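Local structure of importin subunit beta-1 (Saccharomyces cerevisiae, 5OWU) at residues Q8-S13 against I59-T64; E236-Q241 against A283-E288; N479-L484 against V528-D533. The protein carries proteins into the nucleus as the importin beta subunit, associating with importin alpha, which recognises classical nuclear localisation signals in cargo. All coordinates share one frame; numbering follows the deposited sequence.

Contact 1. Residues Q8-S13 against I59-T64; sequences QLLENS and ILAALT
Leu-10 of segment 8-13 reaches across to Leu-60 and Ala-61, and the course of its side chain describes most of the contact. Its CB already lies 3.9 Å from CD2 of Leu-60. At CG the chain turns beside the backbone N, opposite the carbonyl carbon (chi1 -66°), which places the two methyls over different partners. CD1 settles 3.8 Å from CB of Ala-61, while CD2 comes to 3.7 Å from CD2 of Leu-60 and also touches Leu-60 CG, the two leucines crossing at a slant. The branched leucine suits this place because its forked end presents one methyl to each of two partners, and alanine suits the other side because its single methyl lets that branch come close to the partner helix.

Leu-60 meets it with CG trans to its own N (chi1 174°), and its CD2 lies 3.5 Å from the backbone O of Leu-10. The same methyl faces Ser-13 OG, a small polar neighbour whose exact position is doubtful because it is modelled unusually close to Leu-10 O. No hydrogen bond spans the two segments. Within segment 59-64, Thr-64 OG1 donates to Leu-60 O at 2.8 Å, and Thr-64 N reaches that oxygen from the other face of the carbonyl plane.

The axes of segments 8-13 and 59-64 pass 10.0 Å apart, at 96°, joining the first helix of HEAT 1 to the second helix of HEAT 2. Val-47 of helix 37-48 touches both Leu-10 and Ala-61, so the HEAT 2 partner helix shares this apolar patch. Beyond it, Leu-9 packs on helix 19-35, and Ala-62 and Leu-63 turn to helix 109-126.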
ATOM      1  N   GLN A   8     -13.392 -14.861  37.892  1.00 37.13           N
ATOM      2  CA  GLN A   8     -14.669 -15.398  37.428  1.00 42.33           C
ATOM      3  C   GLN A   8     -15.289 -14.503  36.359  1.00 45.05           C
ATOM      4  O   GLN A   8     -15.846 -15.005  35.375  1.00 38.22           O
ATOM      5  CB  GLN A   8     -15.627 -15.568  38.610  1.00 41.20           C
ATOM      6  CG  GLN A   8     -16.895 -16.348  38.278  1.00 51.18           C
ATOM      7  CD  GLN A   8     -16.605 -17.794  37.928  1.00 56.11           C
ATOM      8  OE1 GLN A   8     -15.989 -18.522  38.706  1.00 69.19           O
ATOM      9  NE2 GLN A   8     -17.035 -18.215  36.746  1.00 59.04           N
ATOM     10  N   LEU A   9     -15.221 -13.180  36.538  1.00 37.68           N
ATOM     11  CA  LEU A   9     -15.668 -12.267  35.486  1.00 35.18           C
ATOM     12  C   LEU A   9     -14.949 -12.541  34.167  1.00 37.52           C
ATOM     13  O   LEU A   9     -15.591 -12.710  33.127  1.00 40.64           O
ATOM     14  CB  LEU A   9     -15.446 -10.813  35.908  1.00 35.82           C
ATOM     15  CG  LEU A   9     -16.455 -10.160  36.852  1.00 53.96           C
ATOM     16  CD1 LEU A   9     -15.951  -8.761  37.209  1.00 49.08           C
ATOM     17  CD2 LEU A   9     -17.840 -10.087  36.222  1.00 50.53           C
ATOM     18  N   LEU A  10     -13.610 -12.560  34.180  1.00 38.96           N
ATOM     19  CA  LEU A  10     -12.862 -12.811  32.943  1.00 41.49           C
ATOM     20  C   LEU A  10     -13.274 -14.137  32.296  1.00 35.66           C
ATOM     21  O   LEU A  10     -13.620 -14.200  31.092  1.00 34.81           O
ATOM     22  CB  LEU A  10     -11.367 -12.815  33.255  1.00 31.56           C
ATOM     23  CG  LEU A  10     -10.769 -11.484  33.698  1.00 30.76           C
ATOM     24  CD1 LEU A  10      -9.610 -11.721  34.638  1.00 38.82           C
ATOM     25  CD2 LEU A  10     -10.312 -10.699  32.490  1.00 31.52           C
ATOM     26  N   GLU A  11     -13.232 -15.213  33.087  1.00 41.95           N
ATOM     27  CA  GLU A  11     -13.618 -16.523  32.587  1.00 41.93           C
ATOM     28  C   GLU A  11     -14.993 -16.465  31.945  1.00 45.96           C
ATOM     29  O   GLU A  11     -15.157 -16.852  30.790  1.00 43.24           O
ATOM     30  CB  GLU A  11     -13.593 -17.555  33.713  1.00 41.59           C
ATOM     31  CG  GLU A  11     -12.193 -17.906  34.210  1.00 47.21           C
ATOM     32  CD  GLU A  11     -12.171 -19.162  35.067  1.00 46.09           C
ATOM     33  OE1 GLU A  11     -13.161 -19.918  35.034  1.00 67.03           O
ATOM     34  OE2 GLU A  11     -11.168 -19.396  35.772  1.00 48.78           O
ATOM     35  N   ASN A  12     -15.991 -15.956  32.670  1.00 44.70           N
ATOM     36  CA  ASN A  12     -17.340 -15.876  32.114  1.00 46.87           C
ATOM     37  C   ASN A  12     -17.372 -15.042  30.845  1.00 47.56           C
ATOM     38  O   ASN A  12     -18.154 -15.327  29.932  1.00 40.22           O
ATOM     39  CB  ASN A  12     -18.306 -15.287  33.140  1.00 47.61           C
ATOM     40  CG  ASN A  12     -18.631 -16.256  34.252  1.00 51.39           C
ATOM     41  OD1 ASN A  12     -18.413 -17.459  34.119  1.00 57.19           O
ATOM     42  ND2 ASN A  12     -19.164 -15.739  35.354  1.00 48.69           N
ATOM     43  N   SER A  13     -16.533 -14.010  30.772  1.00 39.62           N
ATOM     44  CA  SER A  13     -16.518 -13.141  29.607  1.00 39.64           C
ATOM     45  C   SER A  13     -16.152 -13.904  28.343  1.00 34.54           C
ATOM     46  O   SER A  13     -16.607 -13.537  27.251  1.00 45.73           O
ATOM     47  CB  SER A  13     -15.535 -11.987  29.818  1.00 43.24           C
ATOM     48  OG  SER A  13     -14.199 -12.427  29.629  1.00 34.74           O
ATOM     49  N   ILE A  59      -4.442 -15.530  30.620  1.00 32.54           N
ATOM     50  CA  ILE A  59      -3.981 -14.871  29.402  1.00 31.50           C
ATOM     51  C   ILE A  59      -4.840 -13.648  29.111  1.00 30.03           C
ATOM     52  O   ILE A  59      -4.327 -12.564  28.799  1.00 28.61           O
ATOM     53  CB  ILE A  59      -3.991 -15.883  28.239  1.00 30.27           C
ATOM     54  CG1 ILE A  59      -2.959 -16.984  28.502  1.00 31.04           C
ATOM     55  CG2 ILE A  59      -3.704 -15.202  26.900  1.00 33.82           C
ATOM     56  CD1 ILE A  59      -3.334 -18.344  27.937  1.00 37.80           C
ATOM     57  N   LEU A  60      -6.159 -13.793  29.246  1.00 28.58           N
ATOM     58  CA  LEU A  60      -7.060 -12.675  28.992  1.00 29.44           C
ATOM     59  C   LEU A  60      -6.806 -11.526  29.964  1.00 29.03           C
ATOM     60  O   LEU A  60      -6.826 -10.356  29.569  1.00 27.67           O
ATOM     61  CB  LEU A  60      -8.509 -13.147  29.084  1.00 30.51           C
ATOM     62  CG  LEU A  60      -9.586 -12.071  28.981  1.00 24.01           C
ATOM     63  CD1 LEU A  60      -9.628 -11.457  27.598  1.00 34.04           C
ATOM     64  CD2 LEU A  60     -10.950 -12.648  29.356  1.00 35.56           C
ATOM     65  N   ALA A  61      -6.568 -11.833  31.238  1.00 26.94           N
ATOM     66  CA  ALA A  61      -6.244 -10.784  32.201  1.00 31.43           C
ATOM     67  C   ALA A  61      -5.060  -9.955  31.720  1.00 30.60           C
ATOM     68  O   ALA A  61      -5.134  -8.713  31.635  1.00 27.61           O
ATOM     69  CB  ALA A  61      -5.929 -11.402  33.562  1.00 30.63           C
ATOM     70  N   ALA A  62      -3.958 -10.642  31.386  1.00 29.99           N
ATOM     71  CA  ALA A  62      -2.759  -9.932  30.947  1.00 25.54           C
ATOM     72  C   ALA A  62      -3.007  -9.130  29.675  1.00 27.08           C
ATOM     73  O   ALA A  62      -2.570  -7.978  29.563  1.00 25.41           O
ATOM     74  CB  ALA A  62      -1.617 -10.920  30.736  1.00 31.29           C
ATOM     75  N   LEU A  63      -3.691  -9.716  28.695  1.00 23.35           N
ATOM     76  CA  LEU A  63      -3.836  -9.029  27.414  1.00 24.94           C
ATOM     77  C   LEU A  63      -4.793  -7.841  27.513  1.00 26.22           C
ATOM     78  O   LEU A  63      -4.590  -6.821  26.842  1.00 29.30           O
ATOM     79  CB  LEU A  63      -4.296 -10.017  26.339  1.00 33.44           C
ATOM     80  CG  LEU A  63      -3.347 -11.194  26.058  1.00 37.89           C
ATOM     81  CD1 LEU A  63      -3.907 -12.113  24.963  1.00 38.14           C
ATOM     82  CD2 LEU A  63      -1.948 -10.702  25.684  1.00 48.32           C
ATOM     83  N   THR A  64      -5.842  -7.951  28.331  1.00 30.28           N
ATOM     84  CA  THR A  64      -6.757  -6.826  28.510  1.00 31.82           C
ATOM     85  C   THR A  64      -6.046  -5.663  29.192  1.00 31.80           C
ATOM     86  O   THR A  64      -6.142  -4.505  28.748  1.00 32.75           O
ATOM     87  CB  THR A  64      -7.984  -7.258  29.323  1.00 35.37           C
ATOM     88  OG1 THR A  64      -8.609  -8.387  28.702  1.00 35.22           O
ATOM     89  CG2 THR A  64      -9.003  -6.120  29.409  1.00 38.32           C
TER

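Contact 2. Residues E236-Q241 against A283-E288; sequences EDIEVQ and ASMTVE
Met-285 spans the gap between the two helices, its thioether aimed at the first turn of the helix that starts at Ile-238. The side chain is extended beyond CG (chi2 177°), a length that matters here, since even the nearest CA atoms, those of Gln-241 and Met-285, are 8.3 Å apart. Two atoms at its end do the touching. Met-285 SD rests 3.9 Å from Gln-241 CB, close to the backbone of that residue as well. Met-285 CE lies beside Ile-238, 3.8 Å from Ile-238 CG1 and 3.6 Å from Ile-238 O. Methionine suits the place because its long, flexible and unbranched chain can lay a polarisable sulfur and a methyl along backbone and side chain alike. The isoleucine chain lies at an angle to the methionine chain: its CG1 is trans to the backbone N (chi1 -171°), which brings this branch to the methionine methyl. Gln-241 contributes the aliphatic base of its side chain rather than its amide.

Helices 238-255 and 280-306 are the second helices of HEAT 6 and HEAT 7, so the methionine bridges equivalent members of successive repeats, the side-by-side stacking from which a HEAT solenoid is built.

The start of helix 238-255 is fixed by Asp-237 as N-cap. Its OD2 accepts from Val-240 N at 2.9 Å through the anti lone pair, with an N-H...O angle of 158°, while OD1 forms a salt bridge with Lys-195. An aspartate fits because its short carboxylate can fold back onto an amide N-H of the first turn, and its negative charge probably interacts well with the positive end of the helix dipole. On the other helix, Thr-286 OG1 donates to Ala-283 O at 2.7 Å, arriving in the carbonyl plane on a lone pair, while Val-287 N binds the same oxygen.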
ATOM      1  N   GLU A 236      23.968 -23.580  10.615  1.00 57.98           N
ATOM      2  CA  GLU A 236      23.523 -24.810   9.967  1.00 61.19           C
ATOM      3  C   GLU A 236      22.004 -24.875   9.873  1.00 59.77           C
ATOM      4  O   GLU A 236      21.462 -25.362   8.873  1.00 60.38           O
ATOM      5  CB  GLU A 236      24.057 -26.032  10.718  1.00 67.36           C
ATOM      6  CG  GLU A 236      25.576 -26.156  10.726  1.00 76.65           C
ATOM      7  CD  GLU A 236      26.173 -26.242   9.330  1.00 81.79           C
ATOM      8  OE1 GLU A 236      27.077 -25.437   9.017  1.00 82.02           O
ATOM      9  OE2 GLU A 236      25.734 -27.110   8.544  1.00 77.95           O
ATOM     10  N   ASP A 237      21.301 -24.391  10.893  1.00 51.20           N
ATOM     11  CA  ASP A 237      19.849 -24.499  10.918  1.00 49.56           C
ATOM     12  C   ASP A 237      19.223 -23.470   9.986  1.00 57.35           C
ATOM     13  O   ASP A 237      19.572 -22.285  10.027  1.00 47.99           O
ATOM     14  CB  ASP A 237      19.319 -24.314  12.335  1.00 50.23           C
ATOM     15  CG  ASP A 237      17.816 -24.350  12.391  1.00 52.36           C
ATOM     16  OD1 ASP A 237      17.260 -25.460  12.516  1.00 59.81           O
ATOM     17  OD2 ASP A 237      17.190 -23.275  12.293  1.00 55.90           O
ATOM     18  N   ILE A 238      18.270 -23.923   9.166  1.00 58.53           N
ATOM     19  CA  ILE A 238      17.754 -23.090   8.086  1.00 50.79           C
ATOM     20  C   ILE A 238      16.857 -21.979   8.620  1.00 45.36           C
ATOM     21  O   ILE A 238      16.802 -20.889   8.040  1.00 44.88           O
ATOM     22  CB  ILE A 238      17.017 -23.966   7.053  1.00 56.45           C
ATOM     23  CG1 ILE A 238      16.671 -23.140   5.810  1.00 57.45           C
ATOM     24  CG2 ILE A 238      15.762 -24.599   7.668  1.00 54.63           C
ATOM     25  CD1 ILE A 238      16.045 -23.942   4.683  1.00 65.97           C
ATOM     26  N   GLU A 239      16.132 -22.227   9.712  1.00 52.94           N
ATOM     27  CA  GLU A 239      15.305 -21.171  10.293  1.00 44.42           C
ATOM     28  C   GLU A 239      16.167 -20.068  10.896  1.00 50.92           C
ATOM     29  O   GLU A 239      15.835 -18.878  10.785  1.00 48.60           O
ATOM     30  CB  GLU A 239      14.365 -21.761  11.345  1.00 54.03           C
ATOM     31  CG  GLU A 239      13.201 -22.540  10.751  1.00 62.65           C
ATOM     32  CD  GLU A 239      12.413 -23.306  11.796  1.00 81.67           C
ATOM     33  OE1 GLU A 239      11.770 -22.660  12.652  1.00 78.41           O
ATOM     34  OE2 GLU A 239      12.443 -24.555  11.766  1.00 88.08           O
ATOM     35  N   VAL A 240      17.277 -20.441  11.536  1.00 40.40           N
ATOM     36  CA  VAL A 240      18.219 -19.445  12.038  1.00 36.73           C
ATOM     37  C   VAL A 240      18.733 -18.592  10.888  1.00 38.75           C
ATOM     38  O   VAL A 240      18.769 -17.360  10.974  1.00 35.08           O
ATOM     39  CB  VAL A 240      19.370 -20.132  12.798  1.00 40.60           C
ATOM     40  CG1 VAL A 240      20.512 -19.151  13.097  1.00 33.84           C
ATOM     41  CG2 VAL A 240      18.852 -20.731  14.086  1.00 46.00           C
ATOM     42  N   GLN A 241      19.135 -19.237   9.789  1.00 42.33           N
ATOM     43  CA  GLN A 241      19.555 -18.498   8.604  1.00 42.73           C
ATOM     44  C   GLN A 241      18.471 -17.529   8.153  1.00 36.12           C
ATOM     45  O   GLN A 241      18.739 -16.348   7.917  1.00 34.05           O
ATOM     46  CB  GLN A 241      19.901 -19.469   7.471  1.00 47.35           C
ATOM     47  CG  GLN A 241      21.184 -20.244   7.676  1.00 45.08           C
ATOM     48  CD  GLN A 241      21.499 -21.152   6.498  1.00 60.61           C
ATOM     49  OE1 GLN A 241      20.596 -21.613   5.800  1.00 44.77           O
ATOM     50  NE2 GLN A 241      22.783 -21.402   6.268  1.00 67.10           N
ATOM     51  N   ALA A 283      18.486 -20.061  -1.213  1.00 36.02           N
ATOM     52  CA  ALA A 283      18.652 -19.207  -2.378  1.00 42.00           C
ATOM     53  C   ALA A 283      17.696 -18.029  -2.313  1.00 30.46           C
ATOM     54  O   ALA A 283      18.093 -16.881  -2.556  1.00 32.23           O
ATOM     55  CB  ALA A 283      18.434 -20.015  -3.657  1.00 43.24           C
ATOM     56  N   SER A 284      16.434 -18.290  -1.956  1.00 32.21           N
ATOM     57  CA  SER A 284      15.455 -17.215  -1.839  1.00 30.89           C
ATOM     58  C   SER A 284      15.927 -16.147  -0.867  1.00 28.48           C
ATOM     59  O   SER A 284      15.742 -14.947  -1.116  1.00 30.23           O
ATOM     60  CB  SER A 284      14.102 -17.772  -1.388  1.00 41.66           C
ATOM     61  OG  SER A 284      13.510 -18.556  -2.402  1.00 56.65           O
ATOM     62  N   MET A 285      16.534 -16.561   0.251  1.00 30.37           N
ATOM     63  CA  MET A 285      17.081 -15.590   1.200  1.00 44.51           C
ATOM     64  C   MET A 285      18.069 -14.655   0.517  1.00 34.98           C
ATOM     65  O   MET A 285      17.997 -13.421   0.667  1.00 34.39           O
ATOM     66  CB  MET A 285      17.780 -16.302   2.358  1.00 42.35           C
ATOM     67  CG  MET A 285      16.900 -17.182   3.206  1.00 36.16           C
ATOM     68  SD  MET A 285      17.904 -17.995   4.470  1.00 37.64           S
ATOM     69  CE  MET A 285      16.983 -19.516   4.691  1.00 50.29           C
ATOM     70  N   THR A 286      19.024 -15.226  -0.227  1.00 36.26           N
ATOM     71  CA  THR A 286      20.019 -14.363  -0.864  1.00 38.56           C
ATOM     72  C   THR A 286      19.357 -13.433  -1.874  1.00 32.01           C
ATOM     73  O   THR A 286      19.699 -12.240  -1.969  1.00 35.15           O
ATOM     74  CB  THR A 286      21.112 -15.198  -1.541  1.00 35.81           C
ATOM     75  OG1 THR A 286      20.593 -15.829  -2.719  1.00 51.54           O
ATOM     76  CG2 THR A 286      21.646 -16.258  -0.596  1.00 49.21           C
ATOM     77  N   VAL A 287      18.383 -13.959  -2.619  1.00 32.93           N
ATOM     78  CA  VAL A 287      17.673 -13.137  -3.589  1.00 25.78           C
ATOM     79  C   VAL A 287      17.046 -11.936  -2.897  1.00 26.23           C
ATOM     80  O   VAL A 287      17.199 -10.794  -3.342  1.00 31.56           O
ATOM     81  CB  VAL A 287      16.626 -13.977  -4.339  1.00 33.13           C
ATOM     82  CG1 VAL A 287      15.760 -13.092  -5.233  1.00 28.90           C
ATOM     83  CG2 VAL A 287      17.312 -15.041  -5.172  1.00 32.00           C
ATOM     84  N   GLU A 288      16.341 -12.174  -1.784  1.00 28.41           N
ATOM     85  CA  GLU A 288      15.693 -11.071  -1.085  1.00 28.31           C
ATOM     86  C   GLU A 288      16.714 -10.038  -0.637  1.00 30.51           C
ATOM     87  O   GLU A 288      16.441  -8.832  -0.665  1.00 27.08           O
ATOM     88  CB  GLU A 288      14.895 -11.588   0.116  1.00 30.92           C
ATOM     89  CG  GLU A 288      14.281 -10.479   0.976  1.00 38.92           C
ATOM     90  CD  GLU A 288      13.346  -9.572   0.191  1.00 54.03           C
ATOM     91  OE1 GLU A 288      12.804 -10.019  -0.846  1.00 56.66           O
ATOM     92  OE2 GLU A 288      13.151  -8.410   0.612  1.00 59.43           O
TER

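Contact 3. Residues N479-L484 against V528-D533; sequences NLVEQL and VEYATD
Tyr-530 meets Val-481 and Glu-482 through van der Waals contacts, and no hydrogen bond crosses between the segments. The apolar part is the approach of Val-481 CG1 to Tyr-530 CB at 3.7 Å, with ring atom CG a little farther off. Because this methyl is trans to the valine N (chi1 172°), it comes to the root of the tyrosine, and the two side chains run past each other in opposite directions.

Contact with the aromatic ring is the second kind. Glu-482 CA sits 4.0 Å above the mean plane of the Tyr-530 ring, displaced toward its rim, and Glu-482 CG lies 3.8 Å from CE1 and 3.6 Å from OH. The carboxylate plane is turned 56° from that of the ring.

No charged pair forms: Glu-482 OE2 and Glu-529 OE1, probably both ionised, stay 6.8 Å apart. Nearby, Tyr-530 O accepts from Tyr-493 OH, and Lys-586 serves Val-528 O and Ala-531 O.

Tyrosine and glutamate therefore suit this partly buried seam between HEAT 11 and HEAT 12, each burying hydrocarbon, while compact, branched valine packs a methyl against the tyrosine's base; the join relies on van der Waals packing rather than directed bonds.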
ATOM      1  N   ASN A 479      -1.751  -2.973 -22.752  1.00 28.18           N
ATOM      2  CA  ASN A 479      -0.474  -2.264 -22.893  1.00 25.64           C
ATOM      3  C   ASN A 479      -0.290  -1.708 -24.302  1.00 26.41           C
ATOM      4  O   ASN A 479       0.140  -0.560 -24.479  1.00 28.26           O
ATOM      5  CB  ASN A 479       0.685  -3.190 -22.547  1.00 24.85           C
ATOM      6  CG  ASN A 479       0.718  -3.549 -21.091  1.00 34.45           C
ATOM      7  OD1 ASN A 479      -0.020  -2.982 -20.294  1.00 33.40           O
ATOM      8  ND2 ASN A 479       1.590  -4.485 -20.725  1.00 30.60           N
ATOM      9  N   LEU A 480      -0.580  -2.522 -25.320  1.00 24.50           N
ATOM     10  CA  LEU A 480      -0.428  -2.065 -26.696  1.00 24.91           C
ATOM     11  C   LEU A 480      -1.249  -0.817 -26.953  1.00 30.39           C
ATOM     12  O   LEU A 480      -0.748   0.169 -27.511  1.00 29.80           O
ATOM     13  CB  LEU A 480      -0.839  -3.164 -27.672  1.00 31.72           C
ATOM     14  CG  LEU A 480       0.188  -4.240 -27.986  1.00 36.52           C
ATOM     15  CD1 LEU A 480      -0.474  -5.339 -28.804  1.00 41.21           C
ATOM     16  CD2 LEU A 480       1.377  -3.653 -28.731  1.00 30.66           C
ATOM     17  N   VAL A 481      -2.530  -0.848 -26.576  1.00 23.97           N
ATOM     18  CA  VAL A 481      -3.405   0.287 -26.844  1.00 23.67           C
ATOM     19  C   VAL A 481      -2.934   1.514 -26.073  1.00 26.11           C
ATOM     20  O   VAL A 481      -2.856   2.620 -26.621  1.00 30.65           O
ATOM     21  CB  VAL A 481      -4.863  -0.076 -26.505  1.00 26.31           C
ATOM     22  CG1 VAL A 481      -5.776   1.147 -26.597  1.00 27.46           C
ATOM     23  CG2 VAL A 481      -5.347  -1.173 -27.430  1.00 35.91           C
ATOM     24  N   GLU A 482      -2.606   1.335 -24.791  1.00 32.08           N
ATOM     25  CA  GLU A 482      -2.185   2.465 -23.967  1.00 30.91           C
ATOM     26  C   GLU A 482      -0.932   3.129 -24.529  1.00 30.03           C
ATOM     27  O   GLU A 482      -0.832   4.363 -24.561  1.00 32.08           O
ATOM     28  CB  GLU A 482      -1.940   2.001 -22.529  1.00 26.18           C
ATOM     29  CG  GLU A 482      -3.198   1.836 -21.697  1.00 29.99           C
ATOM     30  CD  GLU A 482      -2.909   1.329 -20.296  1.00 37.33           C
ATOM     31  OE1 GLU A 482      -1.760   0.914 -20.030  1.00 37.23           O
ATOM     32  OE2 GLU A 482      -3.834   1.337 -19.461  1.00 33.46           O
ATOM     33  N   GLN A 483       0.031   2.331 -24.983  1.00 24.53           N
ATOM     34  CA  GLN A 483       1.302   2.893 -25.413  1.00 27.15           C
ATOM     35  C   GLN A 483       1.285   3.374 -26.856  1.00 34.43           C
ATOM     36  O   GLN A 483       2.087   4.240 -27.208  1.00 31.62           O
ATOM     37  CB  GLN A 483       2.417   1.859 -25.219  1.00 26.29           C
ATOM     38  CG  GLN A 483       2.629   1.482 -23.767  1.00 34.92           C
ATOM     39  CD  GLN A 483       3.117   2.656 -22.942  1.00 42.68           C
ATOM     40  OE1 GLN A 483       2.535   2.997 -21.914  1.00 46.44           O
ATOM     41  NE2 GLN A 483       4.190   3.283 -23.399  1.00 39.79           N
ATOM     42  N   LEU A 484       0.393   2.855 -27.699  1.00 32.51           N
ATOM     43  CA  LEU A 484       0.391   3.247 -29.102  1.00 30.24           C
ATOM     44  C   LEU A 484      -0.680   4.270 -29.449  1.00 44.73           C
ATOM     45  O   LEU A 484      -0.554   4.945 -30.477  1.00 39.51           O
ATOM     46  CB  LEU A 484       0.220   2.013 -29.992  1.00 27.91           C
ATOM     47  CG  LEU A 484       1.373   1.009 -29.919  1.00 31.16           C
ATOM     48  CD1 LEU A 484       1.057  -0.240 -30.710  1.00 31.22           C
ATOM     49  CD2 LEU A 484       2.659   1.641 -30.438  1.00 37.92           C
ATOM     50  N   VAL A 528     -12.601   1.042 -25.004  1.00 29.19           N
ATOM     51  CA  VAL A 528     -13.579   2.117 -25.020  1.00 29.63           C
ATOM     52  C   VAL A 528     -12.888   3.441 -24.755  1.00 32.59           C
ATOM     53  O   VAL A 528     -13.072   4.421 -25.485  1.00 30.31           O
ATOM     54  CB  VAL A 528     -14.690   1.853 -23.990  1.00 34.55           C
ATOM     55  CG1 VAL A 528     -15.598   3.082 -23.850  1.00 29.02           C
ATOM     56  CG2 VAL A 528     -15.494   0.646 -24.388  1.00 29.13           C
ATOM     57  N   GLU A 529     -12.035   3.468 -23.734  1.00 28.89           N
ATOM     58  CA  GLU A 529     -11.535   4.745 -23.251  1.00 29.77           C
ATOM     59  C   GLU A 529     -10.570   5.379 -24.244  1.00 31.43           C
ATOM     60  O   GLU A 529     -10.482   6.608 -24.315  1.00 27.55           O
ATOM     61  CB  GLU A 529     -10.910   4.539 -21.875  1.00 38.62           C
ATOM     62  CG  GLU A 529     -12.000   4.213 -20.826  1.00 43.92           C
ATOM     63  CD  GLU A 529     -11.459   3.818 -19.465  1.00 49.12           C
ATOM     64  OE1 GLU A 529     -10.324   3.297 -19.394  1.00 45.75           O
ATOM     65  OE2 GLU A 529     -12.187   4.020 -18.464  1.00 48.26           O
ATOM     66  N   TYR A 530      -9.896   4.574 -25.064  1.00 31.72           N
ATOM     67  CA  TYR A 530      -8.994   5.102 -26.078  1.00 24.90           C
ATOM     68  C   TYR A 530      -9.616   5.174 -27.467  1.00 24.07           C
ATOM     69  O   TYR A 530      -8.928   5.567 -28.412  1.00 27.63           O
ATOM     70  CB  TYR A 530      -7.715   4.260 -26.129  1.00 29.64           C
ATOM     71  CG  TYR A 530      -6.793   4.526 -24.959  1.00 28.05           C
ATOM     72  CD1 TYR A 530      -6.924   3.823 -23.768  1.00 30.45           C
ATOM     73  CD2 TYR A 530      -5.807   5.499 -25.043  1.00 35.31           C
ATOM     74  CE1 TYR A 530      -6.084   4.075 -22.692  1.00 31.05           C
ATOM     75  CE2 TYR A 530      -4.966   5.761 -23.974  1.00 42.65           C
ATOM     76  CZ  TYR A 530      -5.106   5.045 -22.806  1.00 34.82           C
ATOM     77  OH  TYR A 530      -4.262   5.302 -21.755  1.00 41.78           O
ATOM     78  N   ALA A 531     -10.892   4.826 -27.623  1.00 30.52           N
ATOM     79  CA  ALA A 531     -11.482   4.805 -28.958  1.00 29.38           C
ATOM     80  C   ALA A 531     -11.527   6.210 -29.542  1.00 30.74           C
ATOM     81  O   ALA A 531     -11.747   7.190 -28.830  1.00 30.36           O
ATOM     82  CB  ALA A 531     -12.886   4.200 -28.928  1.00 29.46           C
ATOM     83  N   THR A 532     -11.284   6.302 -30.844  1.00 33.11           N
ATOM     84  CA  THR A 532     -11.368   7.546 -31.591  1.00 33.77           C
ATOM     85  C   THR A 532     -12.551   7.474 -32.545  1.00 31.57           C
ATOM     86  O   THR A 532     -13.161   6.417 -32.740  1.00 33.89           O
ATOM     87  CB  THR A 532     -10.081   7.796 -32.385  1.00 37.74           C
ATOM     88  OG1 THR A 532      -9.902   6.731 -33.323  1.00 38.42           O
ATOM     89  CG2 THR A 532      -8.878   7.856 -31.463  1.00 41.14           C
ATOM     90  N   ASP A 533     -12.861   8.610 -33.171  1.00 29.61           N
ATOM     91  CA  ASP A 533     -13.985   8.628 -34.098  1.00 36.78           C
ATOM     92  C   ASP A 533     -13.758   7.666 -35.257  1.00 32.74           C
ATOM     93  O   ASP A 533     -14.715   7.068 -35.763  1.00 30.09           O
ATOM     94  CB  ASP A 533     -14.223  10.047 -34.609  1.00 48.80           C
ATOM     95  CG  ASP A 533     -14.806  10.963 -33.538  1.00 49.94           C
ATOM     96  OD1 ASP A 533     -15.601  10.481 -32.695  1.00 48.71           O
ATOM     97  OD2 ASP A 533     -14.466  12.163 -33.537  1.00 47.50           O
TER

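How the contacts relate
From the N terminus, contact 1 is the first to close, bringing residues 59-64 back to 8-13 over 45 intervening residues and tying HEAT 1 to HEAT 2. Contact 2 then joins HEAT 6 to HEAT 7 across 41 residues, and contact 3 joins HEAT 11 to HEAT 12 across 43. Each loop closes before the next opens, so none nests or crosses, as expected of a solenoid held by neighbouring repeats. Centres of contacts 1 and 2 are 40 Å apart, those of contacts 2 and 3 45 Å. Contacts 1 and 3, with centres 61 Å apart, lie on opposite sides of the chain's centre.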